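Local coordinates for protein response regulator (Colwellia psychrerythraea, PDB 3EQZ) that probably relays signals as a response regulator, being built on the CheY-like receiver domain found throughout bacterial two-component systems, at residues F7-D12 and D53-D58; S76-S81 and N101-F106. One frame throughout, in Å; residues are numbered along the deposited sequence.

Interaction 1: F7-D12 and D53-D58; sequences FIVDDD and DLMMPD
D10 and D53 meet in the acidic pocket of a CheY-like receiver domain, at the C-terminal end of its parallel sheet. CG of D10 is anti to the backbone N (chi1 -175°), which brings it to 3.6 Å from CB of D53. The two carboxylates are stacked, their planes 14° apart, with OD2 of D10 and OD1 of D53 separated by 4.0 Å. One water donates to both of those oxygens; a second donates to OD1 of D10 and, weakly, to OD2 of D53, so the two carboxylates are bridged by water on two paths. Each aspartate also builds an Asx turn, a job its short carboxylate suits: OD1 of D10 takes the N-H of D12 from above the carboxylate plane, while OD2 of D53 accepts from N of M55 at 2.6 Å.

At the base of these side chains, the backbones are joined by N of D53 and O of V9, at 2.9 Å and nearly straight. M55 has a positive phi of 63°, and its flexible thioether bends so that CE reaches CG1 of V9 at 4.3 Å, while its CG lies 3.4 Å from OD1 of D11. The N-H of D11 makes a weak bond to SD of M55.

Around this, K108 forms a salt bridge with OD1 of D53 and T15 of helix 13-23 bonds OD2 of D10. Strand 6-9 runs between strands 30-33 and 49-53, and F39 of helix 36-39 packs on V9.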
loop_
_atom_site.group_PDB
_atom_site.type_symbol
_atom_site.label_atom_id
_atom_site.label_comp_id
_atom_site.label_asym_id
_atom_site.label_seq_id
_atom_site.Cartn_x
_atom_site.Cartn_y
_atom_site.Cartn_z
ATOM N N PHE B 7 -6.029 -11.740 -25.072
ATOM C CA PHE B 7 -5.065 -12.790 -24.710
ATOM C C PHE B 7 -5.216 -13.057 -23.246
ATOM O O PHE B 7 -5.068 -12.121 -22.432
ATOM C CB PHE B 7 -3.638 -12.325 -24.998
ATOM C CG PHE B 7 -3.386 -12.083 -26.470
ATOM C CD1 PHE B 7 -3.020 -13.135 -27.315
ATOM C CD2 PHE B 7 -3.540 -10.821 -27.025
ATOM C CE1 PHE B 7 -2.806 -12.933 -28.710
ATOM C CE2 PHE B 7 -3.319 -10.605 -28.430
ATOM C CZ PHE B 7 -2.966 -11.667 -29.266
ATOM N N ILE B 8 -5.519 -14.300 -22.912
ATOM C CA ILE B 8 -5.622 -14.736 -21.540
ATOM C C ILE B 8 -4.322 -15.443 -21.145
ATOM O O ILE B 8 -3.943 -16.444 -21.773
ATOM C CB ILE B 8 -6.782 -15.746 -21.330
ATOM C CG1 ILE B 8 -8.106 -15.076 -21.662
ATOM C CG2 ILE B 8 -6.782 -16.298 -19.855
ATOM C CD1 ILE B 8 -9.279 -16.032 -21.878
ATOM N N VAL B 9 -3.651 -14.915 -20.118
ATOM C CA VAL B 9 -2.371 -15.462 -19.666
ATOM C C VAL B 9 -2.501 -15.967 -18.206
ATOM O O VAL B 9 -2.630 -15.191 -17.246
ATOM C CB VAL B 9 -1.253 -14.429 -19.836
ATOM C CG1 VAL B 9 0.122 -15.057 -19.624
ATOM C CG2 VAL B 9 -1.391 -13.735 -21.215
ATOM N N ASP B 10 -2.477 -17.287 -18.047
ATOM C CA ASP B 10 -2.774 -17.891 -16.752
ATOM C C ASP B 10 -2.335 -19.314 -16.886
ATOM O O ASP B 10 -2.832 -20.034 -17.768
ATOM C CB ASP B 10 -4.285 -17.857 -16.527
ATOM C CG ASP B 10 -4.706 -18.353 -15.133
ATOM O OD1 ASP B 10 -3.855 -18.879 -14.350
ATOM O OD2 ASP B 10 -5.913 -18.175 -14.817
ATOM N N ASP B 11 -1.414 -19.757 -16.036
ATOM C CA ASP B 11 -0.940 -21.145 -16.174
ATOM C C ASP B 11 -1.841 -22.179 -15.445
ATOM O O ASP B 11 -1.574 -23.372 -15.459
ATOM C CB ASP B 11 0.527 -21.272 -15.772
ATOM C CG ASP B 11 0.758 -20.922 -14.326
ATOM O OD1 ASP B 11 -0.195 -20.539 -13.621
ATOM O OD2 ASP B 11 1.897 -21.046 -13.882
ATOM N N ASP B 12 -2.917 -21.714 -14.825
ATOM C CA ASP B 12 -3.829 -22.627 -14.168
ATOM C C ASP B 12 -4.953 -22.975 -15.151
ATOM O O ASP B 12 -5.704 -22.125 -15.609
ATOM C CB ASP B 12 -4.368 -22.020 -12.873
ATOM C CG ASP B 12 -5.280 -22.981 -12.106
ATOM O OD1 ASP B 12 -6.478 -23.101 -12.440
ATOM O OD2 ASP B 12 -4.803 -23.617 -11.149
ATOM N N ASP B 53 -3.214 -13.196 -15.184
ATOM C CA ASP B 53 -3.262 -13.690 -13.811
ATOM C C ASP B 53 -1.872 -13.495 -13.238
ATOM O O ASP B 53 -0.916 -13.800 -13.910
ATOM C CB ASP B 53 -3.706 -15.175 -13.696
ATOM C CG ASP B 53 -3.915 -15.623 -12.207
ATOM O OD1 ASP B 53 -5.091 -15.733 -11.753
ATOM O OD2 ASP B 53 -2.917 -15.814 -11.475
ATOM N N LEU B 54 -1.762 -12.979 -12.009
ATOM C CA LEU B 54 -0.460 -12.693 -11.432
ATOM C C LEU B 54 0.271 -13.980 -11.094
ATOM O O LEU B 54 1.468 -13.980 -10.925
ATOM C CB LEU B 54 -0.576 -11.859 -10.154
ATOM C CG LEU B 54 -1.039 -10.411 -10.293
ATOM C CD1 LEU B 54 -0.998 -9.765 -8.909
ATOM C CD2 LEU B 54 -0.231 -9.614 -11.309
ATOM N N MET B 55 -0.481 -15.069 -10.955
ATOM C CA MET B 55 0.118 -16.386 -10.762
ATOM C C MET B 55 0.909 -16.432 -9.444
ATOM O O MET B 55 1.966 -17.098 -9.353
ATOM C CB MET B 55 0.998 -16.727 -11.982
ATOM C CG MET B 55 0.154 -17.147 -13.262
ATOM S SD MET B 55 1.056 -17.380 -14.826
ATOM C CE MET B 55 1.233 -15.714 -15.527
ATOM N N MET B 56 0.412 -15.722 -8.420
ATOM C CA MET B 56 1.077 -15.752 -7.108
ATOM C C MET B 56 0.905 -17.210 -6.635
ATOM O O MET B 56 -0.165 -17.801 -6.872
ATOM C CB MET B 56 0.403 -14.779 -6.135
ATOM C CG MET B 56 0.762 -13.290 -6.345
ATOM S SD MET B 56 2.504 -12.983 -6.054
ATOM C CE MET B 56 2.996 -12.273 -7.576
ATOM N N PRO B 57 1.913 -17.780 -5.929
ATOM C CA PRO B 57 3.011 -17.034 -5.333
ATOM C C PRO B 57 4.337 -17.156 -6.107
ATOM O O PRO B 57 5.390 -16.939 -5.524
ATOM C CB PRO B 57 3.145 -17.712 -3.965
ATOM C CG PRO B 57 2.859 -19.192 -4.281
ATOM C CD PRO B 57 1.964 -19.206 -5.532
ATOM N N ASP B 58 4.267 -17.511 -7.386
ATOM C CA ASP B 58 5.419 -17.444 -8.314
ATOM C C ASP B 58 5.568 -16.022 -8.856
ATOM O O ASP B 58 4.685 -15.158 -8.630
ATOM C CB ASP B 58 5.198 -18.408 -9.504
ATOM C CG ASP B 58 4.971 -19.850 -9.048
ATOM O OD1 ASP B 58 5.767 -20.320 -8.186
ATOM O OD2 ASP B 58 3.995 -20.494 -9.518
HETATM O O HOH W 1 -7.299 -16.326 -13.249
HETATM O O HOH W 2 -2.957 -18.988 -11.772
#

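Interaction 2: S76-S81 and N101-F106; sequences SLILIS and NVINTF
With CG1 of I103 set between its backbone N and carbonyl carbon (chi1 58°), that atom is brought to the neighbouring strand, 3.6 Å from CG1 of I78. I78 holds its own CG1 anti to the carbonyl carbon (chi1 -65°), which leaves CG2 anti to the backbone N; that methyl reaches the edge of the F106 ring, near its plane, 3.6 Å from CD2 of F106. The beta-branched I78 can thus offer one arm to I103 and the other to F106. Further on, CG2 of I80 lies 3.4 Å from O of F106.

These two strands, with helix 87-97 between them in sequence, form a beta-alpha-beta unit of the receiver fold, and strand 101-107 is the outermost on its side within the chain. Parallel bonding starts with N of L77 on O of N101, answered by N of I103 on O of L77 at 2.8 Å. A beta bulge follows: three steps from V102 to T105 match two from L77 to L79, and I103, with psi near -13°, is the extra residue. Beyond it N of L79 gives to O of N104, N of F106 to O of L79, and N of S81 to O of F106 at 3.1 Å.

On the other face, L77 and L79 turn their branches to V102, CD1 of L79 standing 4.3 Å from CG1 of V102, and the apolar valine suits a place where A95 and L96 of helix 87-97 also pack on it. Apolar I103 and F106 likewise suit helix 112-124, which meets I103 through L122 and F106 through V114 and L115.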
loop_
_atom_site.group_PDB
_atom_site.type_symbol
_atom_site.label_atom_id
_atom_site.label_comp_id
_atom_site.label_asym_id
_atom_site.label_seq_id
_atom_site.Cartn_x
_atom_site.Cartn_y
_atom_site.Cartn_z
ATOM N N SER B 76 -4.088 -2.863 -23.768
ATOM C CA SER B 76 -4.826 -2.670 -22.502
ATOM C C SER B 76 -4.572 -3.895 -21.660
ATOM O O SER B 76 -4.523 -5.037 -22.188
ATOM C CB SER B 76 -6.324 -2.549 -22.728
ATOM O OG SER B 76 -6.614 -1.436 -23.533
ATOM N N LEU B 77 -4.445 -3.672 -20.349
ATOM C CA LEU B 77 -4.122 -4.732 -19.430
ATOM C C LEU B 77 -5.144 -4.870 -18.292
ATOM O O LEU B 77 -5.533 -3.867 -17.646
ATOM C CB LEU B 77 -2.712 -4.507 -18.887
ATOM C CG LEU B 77 -2.057 -5.518 -17.960
ATOM C CD1 LEU B 77 -1.903 -6.812 -18.674
ATOM C CD2 LEU B 77 -0.696 -4.961 -17.498
ATOM N N ILE B 78 -5.573 -6.105 -18.052
ATOM C CA ILE B 78 -6.435 -6.435 -16.902
ATOM C C ILE B 78 -5.678 -7.417 -16.016
ATOM O O ILE B 78 -5.106 -8.363 -16.525
ATOM C CB ILE B 78 -7.747 -7.095 -17.340
ATOM C CG1 ILE B 78 -8.585 -6.100 -18.152
ATOM C CG2 ILE B 78 -8.485 -7.627 -16.149
ATOM C CD1 ILE B 78 -9.656 -6.720 -19.126
ATOM N N LEU B 79 -5.619 -7.155 -14.707
ATOM C CA LEU B 79 -4.866 -7.988 -13.820
ATOM C C LEU B 79 -5.781 -8.750 -12.911
ATOM O O LEU B 79 -6.748 -8.209 -12.394
ATOM C CB LEU B 79 -3.900 -7.177 -12.976
ATOM C CG LEU B 79 -2.952 -6.257 -13.716
ATOM C CD1 LEU B 79 -2.251 -5.383 -12.661
ATOM C CD2 LEU B 79 -1.894 -7.087 -14.560
ATOM N N ILE B 80 -5.456 -10.009 -12.681
ATOM C CA ILE B 80 -6.298 -10.845 -11.850
ATOM C C ILE B 80 -5.489 -11.526 -10.790
ATOM O O ILE B 80 -4.378 -11.962 -11.064
ATOM C CB ILE B 80 -7.043 -11.874 -12.682
ATOM C CG1 ILE B 80 -7.834 -11.123 -13.801
ATOM C CG2 ILE B 80 -8.001 -12.662 -11.720
ATOM C CD1 ILE B 80 -8.889 -11.933 -14.495
ATOM N N SER B 81 -6.037 -11.558 -9.564
ATOM C CA SER B 81 -5.360 -12.182 -8.405
ATOM C C SER B 81 -6.194 -12.053 -7.137
ATOM O O SER B 81 -7.115 -11.234 -7.092
ATOM C CB SER B 81 -4.029 -11.440 -8.147
ATOM O OG SER B 81 -3.125 -12.273 -7.442
ATOM N N ASN B 101 -1.003 0.534 -19.606
ATOM C CA ASN B 101 -2.425 0.908 -19.519
ATOM C C ASN B 101 -3.324 -0.177 -18.823
ATOM O O ASN B 101 -3.989 -0.977 -19.489
ATOM C CB ASN B 101 -2.967 1.291 -20.909
ATOM C CG ASN B 101 -4.474 1.714 -20.897
ATOM O OD1 ASN B 101 -5.215 1.564 -21.913
ATOM N ND2 ASN B 101 -4.915 2.249 -19.777
ATOM N N VAL B 102 -3.298 -0.183 -17.484
ATOM C CA VAL B 102 -4.122 -1.085 -16.696
ATOM C C VAL B 102 -5.538 -0.523 -16.649
ATOM O O VAL B 102 -5.753 0.584 -16.142
ATOM C CB VAL B 102 -3.608 -1.223 -15.262
ATOM C CG1 VAL B 102 -4.471 -2.224 -14.463
ATOM C CG2 VAL B 102 -2.128 -1.640 -15.255
ATOM N N ILE B 103 -6.489 -1.243 -17.222
ATOM C CA ILE B 103 -7.867 -0.745 -17.340
ATOM C C ILE B 103 -8.812 -1.309 -16.253
ATOM O O ILE B 103 -9.874 -0.757 -16.025
ATOM C CB ILE B 103 -8.433 -1.056 -18.705
ATOM C CG1 ILE B 103 -8.393 -2.570 -18.947
ATOM C CG2 ILE B 103 -7.691 -0.230 -19.805
ATOM C CD1 ILE B 103 -9.279 -2.961 -20.098
ATOM N N ASN B 104 -8.372 -2.341 -15.528
ATOM C CA ASN B 104 -9.148 -2.857 -14.439
ATOM C C ASN B 104 -8.384 -3.971 -13.806
ATOM O O ASN B 104 -7.423 -4.458 -14.411
ATOM C CB ASN B 104 -10.505 -3.380 -14.966
ATOM C CG ASN B 104 -11.595 -3.375 -13.875
ATOM O OD1 ASN B 104 -11.366 -2.922 -12.764
ATOM N ND2 ASN B 104 -12.773 -3.839 -14.217
ATOM N N THR B 105 -8.787 -4.334 -12.575
ATOM C CA THR B 105 -8.310 -5.496 -11.864
ATOM C C THR B 105 -9.482 -6.271 -11.241
ATOM O O THR B 105 -10.549 -5.712 -11.006
ATOM C CB THR B 105 -7.293 -5.132 -10.711
ATOM O OG1 THR B 105 -7.978 -4.471 -9.645
ATOM C CG2 THR B 105 -6.153 -4.223 -11.242
ATOM N N PHE B 106 -9.278 -7.556 -11.007
ATOM C CA PHE B 106 -10.296 -8.424 -10.442
ATOM C C PHE B 106 -9.683 -9.337 -9.435
ATOM O O PHE B 106 -8.714 -10.005 -9.738
ATOM C CB PHE B 106 -10.926 -9.318 -11.534
ATOM C CG PHE B 106 -11.719 -8.548 -12.538
ATOM C CD1 PHE B 106 -13.117 -8.402 -12.392
ATOM C CD2 PHE B 106 -11.081 -7.926 -13.611
ATOM C CE1 PHE B 106 -13.881 -7.667 -13.346
ATOM C CE2 PHE B 106 -11.835 -7.160 -14.559
ATOM C CZ PHE B 106 -13.230 -7.034 -14.418
#

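How the interactions relate
From the N terminus, strand 6-9 comes first, and interaction 1 joins its C-terminal end to the end of strand 49-53 and the loop that follows, closing 40 intervening residues that hold helices 13-23 and 36-39, strand 30-33 and most of strand 49-53. The chain then runs through helix 60-70 before interaction 2 pairs 76-81 with 101-106 around helix 87-97, a shorter loop of 19 residues. The two closures follow in series, neither nested nor crossed. They still touch, because strand 76-81 lies beside 49-53: N of L54 and O of I80, 3.0 Å apart, probably share a hydrogen bond. Together they link four strands of one sheet, 6-9, 49-53, 76-81 and 101-107.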